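Local coordinates for Glyoxalase/bleomycin resistance protein/dioxygenase (Nostoc punctiforme PCC 73102, PDB 3KOL) that belongs to the glyoxalase/bleomycin resistance/dioxygenase superfamily and binds metal, probably acting as a metal-dependent lyase or dioxygenase, at residues S10-P14 / G15-K19; I123-G126 / P127-R130. All blocks are in the same frame, centred on the assembly; numbering follows the deposited sequence.

Contacts 1 and 2 are local bends, their centres about 35 Å apart, each built round a glycine and a proline. Contact 1 is a turn leading into the start of strand 17-27, an outermost strand of the first four-stranded sheet; it is partly buried, its leucines enclosed where the second subunit meets this one. Contact 2, a surface contact, falls on strand 123-129, broken by a bulge, at the edge of the other sheet. They share no element. Proline precedes glycine in the first and follows it in the second: a hydrogen bond and a bridging water close contact 1, whereas contact 2 has no hydrogen bond between its halves, only sparse apolar touches beside a cis peptide.

Contact 1 (S10-P14 / G15-K19); sequences SVLAP and GNLRK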
loop_
_atom_site.group_PDB
_atom_site.type_symbol
_atom_site.label_atom_id
_atom_site.label_comp_id
_atom_site.label_asym_id
_atom_site.label_seq_id
_atom_site.Cartn_x
_atom_site.Cartn_y
_atom_site.Cartn_z
ATOM N N SER A 10 21.854 3.726 14.733
ATOM C CA SER A 10 21.591 2.352 14.344
ATOM C C SER A 10 20.522 2.422 13.256
ATOM O O SER A 10 19.665 3.302 13.278
ATOM C CB SER A 10 21.067 1.544 15.536
ATOM O OG SER A 10 22.041 1.473 16.567
ATOM N N VAL A 11 20.592 1.515 12.293
ATOM C CA VAL A 11 19.607 1.477 11.215
ATOM C C VAL A 11 19.289 0.028 10.915
ATOM O O VAL A 11 20.061 -0.860 11.260
ATOM C CB VAL A 11 20.132 2.147 9.919
ATOM C CG1 VAL A 11 20.458 3.605 10.184
ATOM C CG2 VAL A 11 21.358 1.404 9.390
ATOM N N LEU A 12 18.148 -0.219 10.282
ATOM C CA LEU A 12 17.798 -1.587 9.942
ATOM C C LEU A 12 18.604 -2.015 8.724
ATOM O O LEU A 12 18.953 -1.197 7.869
ATOM C CB LEU A 12 16.295 -1.717 9.654
ATOM C CG LEU A 12 15.365 -1.598 10.868
ATOM C CD1 LEU A 12 13.926 -1.786 10.431
ATOM C CD2 LEU A 12 15.728 -2.652 11.902
ATOM N N ALA A 13 18.915 -3.303 8.668
ATOM C CA ALA A 13 19.680 -3.851 7.562
ATOM C C ALA A 13 18.713 -4.315 6.482
ATOM O O ALA A 13 17.543 -4.580 6.756
ATOM C CB ALA A 13 20.518 -5.021 8.051
ATOM N N PRO A 14 19.182 -4.394 5.230
ATOM C CA PRO A 14 18.282 -4.844 4.170
ATOM C C PRO A 14 17.825 -6.262 4.488
ATOM O O PRO A 14 18.643 -7.123 4.820
ATOM C CB PRO A 14 19.155 -4.767 2.920
ATOM C CG PRO A 14 20.541 -4.994 3.459
ATOM C CD PRO A 14 20.539 -4.155 4.708
ATOM N N GLY A 15 16.522 -6.497 4.411
ATOM C CA GLY A 15 16.008 -7.817 4.715
ATOM C C GLY A 15 15.266 -7.868 6.038
ATOM O O GLY A 15 14.415 -8.737 6.230
ATOM N N ASN A 16 15.582 -6.957 6.957
ATOM C CA ASN A 16 14.901 -6.940 8.254
ATOM C C ASN A 16 13.401 -6.758 8.035
ATOM O O ASN A 16 12.594 -7.500 8.596
ATOM C CB ASN A 16 15.455 -5.832 9.149
ATOM C CG ASN A 16 16.866 -6.134 9.640
ATOM O OD1 ASN A 16 17.402 -7.220 9.400
ATOM N ND2 ASN A 16 17.466 -5.180 10.333
ATOM N N LEU A 17 13.023 -5.762 7.243
ATOM C CA LEU A 17 11.615 -5.584 6.915
ATOM C C LEU A 17 11.476 -6.591 5.774
ATOM O O LEU A 17 11.799 -6.301 4.618
ATOM C CB LEU A 17 11.348 -4.152 6.454
ATOM C CG LEU A 17 11.574 -3.087 7.539
ATOM C CD1 LEU A 17 10.981 -1.765 7.080
ATOM C CD2 LEU A 17 10.912 -3.520 8.857
ATOM N N ARG A 18 11.020 -7.789 6.131
ATOM C CA ARG A 18 10.893 -8.922 5.213
ATOM C C ARG A 18 9.803 -8.890 4.150
ATOM O O ARG A 18 9.943 -9.525 3.102
ATOM C CB ARG A 18 10.745 -10.210 6.028
ATOM C CG ARG A 18 9.689 -10.101 7.103
ATOM C CD ARG A 18 9.320 -11.435 7.728
ATOM N NE ARG A 18 10.444 -12.123 8.342
ATOM C CZ ARG A 18 10.322 -13.006 9.328
ATOM N NH1 ARG A 18 9.122 -13.299 9.816
ATOM N NH2 ARG A 18 11.396 -13.611 9.815
ATOM N N LYS A 19 8.719 -8.175 4.415
ATOM C CA LYS A 19 7.632 -8.097 3.449
ATOM C C LYS A 19 6.625 -7.039 3.854
ATOM O O LYS A 19 6.705 -6.473 4.945
ATOM C CB LYS A 19 6.914 -9.446 3.359
ATOM C CG LYS A 19 6.155 -9.811 4.629
ATOM C CD LYS A 19 5.504 -11.186 4.537
ATOM C CE LYS A 19 4.622 -11.442 5.752
ATOM N NZ LYS A 19 3.959 -12.775 5.712
HETATM O O HOH W 1 14.994 -3.590 6.175
#
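Leu12 and Leu17 form the packed side of this turn, while Ala13, Pro14 and Gly15 form its outer, solvent-facing bend. The leucines meet branch to branch, CD1 of Leu12 lying 3.8 Å from CD2 of Leu17, with the two side chains crossing at about a right angle. In Leu12 the CG lies anti to the carbonyl carbon (chi1 -71°), which turns its methyls toward the residues after the bend. Both leucines are buried, and Leu41 of the second subunit packs on Leu12.

Between the two sides runs the backbone of a type II beta turn, Ala13 to Asn16. Its closing bond is nearly straight at the hydrogen (165°): Asn16 N donates to Ala13 O at 3.1 Å, approaching from above the carbonyl plane. Ala13 O also accepts a hydrogen from a water 2.8 Å away. That water in turn takes the N-H of Leu17, at 3.1 Å from Leu17 N. Gly15 fills the third position with a positive phi of 108°, readily taken up by glycine at this place in a type II turn. Beyond the turn the chain becomes strand 17-27, and Leu17 and Lys19 pair antiparallel with a strand of the second subunit. On the open side, Pro14 directs its CB away from the following residues, and its ring gives the turn an exposed corner.

Contact 2 (I123-G126 / P127-R130); sequences IAHG and PVTR
A cis peptide joins Gly126 to Pro127 and brings their CA atoms within 2.9 Å. Gly126 enters this link with a positive phi of 86°, a backbone shape that glycine adopts easily. In the cis arrangement the proline CD lies on the same side of the bond as the glycine carbonyl, with Pro127 CD 2.8 Å from Gly126 O.

The side chains touch lightly on either side of this joint. Ile123 reaches forward with its CD1, which stops 4.2 Å from Pro127 CD. With chi1 at -67° its CG1 sits beside the backbone N, and chi2 at 180° extends the chain so that CD1 reaches the proline ring. His125 brings the NE2 end of its imidazole to 3.8 Å from Val128 CG1; the methyl approaches the ring obliquely, and the same CG1 is 3.8 Å from Gly126 CA. No hydrogen bond crosses between the two halves.

Just before the glycine, two residues, Ala124 and His125, stand opposite the single Tyr137 on the partner strand, a classic beta bulge that turns a corner in the strand. Backbone hydrogen bonds between His125 and Tyr137 and between Val128 and Gly135 nevertheless hold the strand in a hairpin with 134-139, where Val136 meets Ile123. Helix 109-118 packs against the joint, with Ile116 on Ile123 and Phe109 and Val113 on Pro127.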
loop_
_atom_site.group_PDB
_atom_site.type_symbol
_atom_site.label_atom_id
_atom_site.label_comp_id
_atom_site.label_asym_id
_atom_site.label_seq_id
_atom_site.Cartn_x
_atom_site.Cartn_y
_atom_site.Cartn_z
ATOM N N ILE A 123 -12.463 4.482 -15.948
ATOM C CA ILE A 123 -11.025 4.291 -16.047
ATOM C C ILE A 123 -10.324 5.643 -16.021
ATOM O O ILE A 123 -10.548 6.484 -16.895
ATOM C CB ILE A 123 -10.662 3.531 -17.341
ATOM C CG1 ILE A 123 -11.200 2.099 -17.259
ATOM C CG2 ILE A 123 -9.152 3.530 -17.548
ATOM C CD1 ILE A 123 -10.907 1.253 -18.477
ATOM N N ALA A 124 -9.489 5.847 -15.003
ATOM C CA ALA A 124 -8.742 7.088 -14.833
ATOM C C ALA A 124 -7.680 7.249 -15.910
ATOM O O ALA A 124 -7.472 8.340 -16.433
ATOM C CB ALA A 124 -8.092 7.121 -13.461
ATOM N N HIS A 125 -6.995 6.158 -16.228
ATOM C CA HIS A 125 -5.965 6.190 -17.258
ATOM C C HIS A 125 -5.775 4.813 -17.875
ATOM O O HIS A 125 -5.905 3.792 -17.197
ATOM C CB HIS A 125 -4.634 6.683 -16.683
ATOM C CG HIS A 125 -3.523 6.722 -17.687
ATOM N ND1 HIS A 125 -3.596 7.462 -18.849
ATOM C CD2 HIS A 125 -2.322 6.096 -17.714
ATOM C CE1 HIS A 125 -2.487 7.291 -19.547
ATOM N NE2 HIS A 125 -1.697 6.467 -18.881
ATOM N N GLY A 126 -5.466 4.795 -19.168
ATOM C CA GLY A 126 -5.257 3.537 -19.858
ATOM C C GLY A 126 -6.553 2.946 -20.375
ATOM O O GLY A 126 -7.561 3.643 -20.462
ATOM N N PRO A 127 -6.562 1.651 -20.720
ATOM C CA PRO A 127 -5.405 0.755 -20.634
ATOM C C PRO A 127 -4.265 1.149 -21.568
ATOM O O PRO A 127 -4.488 1.762 -22.614
ATOM C CB PRO A 127 -5.999 -0.608 -20.978
ATOM C CG PRO A 127 -7.128 -0.261 -21.893
ATOM C CD PRO A 127 -7.745 0.931 -21.219
ATOM N N VAL A 128 -3.045 0.806 -21.173
ATOM C CA VAL A 128 -1.867 1.109 -21.978
ATOM C C VAL A 128 -1.049 -0.159 -22.173
ATOM O O VAL A 128 -0.985 -1.010 -21.287
ATOM C CB VAL A 128 -0.978 2.174 -21.306
ATOM C CG1 VAL A 128 -1.709 3.503 -21.253
ATOM C CG2 VAL A 128 -0.600 1.728 -19.905
ATOM N N THR A 129 -0.432 -0.287 -23.343
ATOM C CA THR A 129 0.380 -1.456 -23.653
ATOM C C THR A 129 1.789 -1.024 -24.042
ATOM O O THR A 129 1.967 -0.086 -24.818
ATOM C CB THR A 129 -0.229 -2.269 -24.818
ATOM O OG1 THR A 129 -1.560 -2.672 -24.479
ATOM C CG2 THR A 129 0.607 -3.506 -25.096
ATOM N N ARG A 130 2.784 -1.711 -23.489
ATOM C CA ARG A 130 4.185 -1.416 -23.772
ATOM C C ARG A 130 5.000 -2.701 -23.730
ATOM O O ARG A 130 4.490 -3.759 -23.353
ATOM C CB ARG A 130 4.736 -0.416 -22.750
ATOM C CG ARG A 130 3.973 0.895 -22.715
ATOM C CD ARG A 130 4.592 1.896 -21.759
ATOM N NE ARG A 130 3.769 3.096 -21.667
ATOM C CZ ARG A 130 4.074 4.165 -20.940
ATOM N NH1 ARG A 130 5.196 4.194 -20.232
ATOM N NH2 ARG A 130 3.250 5.204 -20.915
#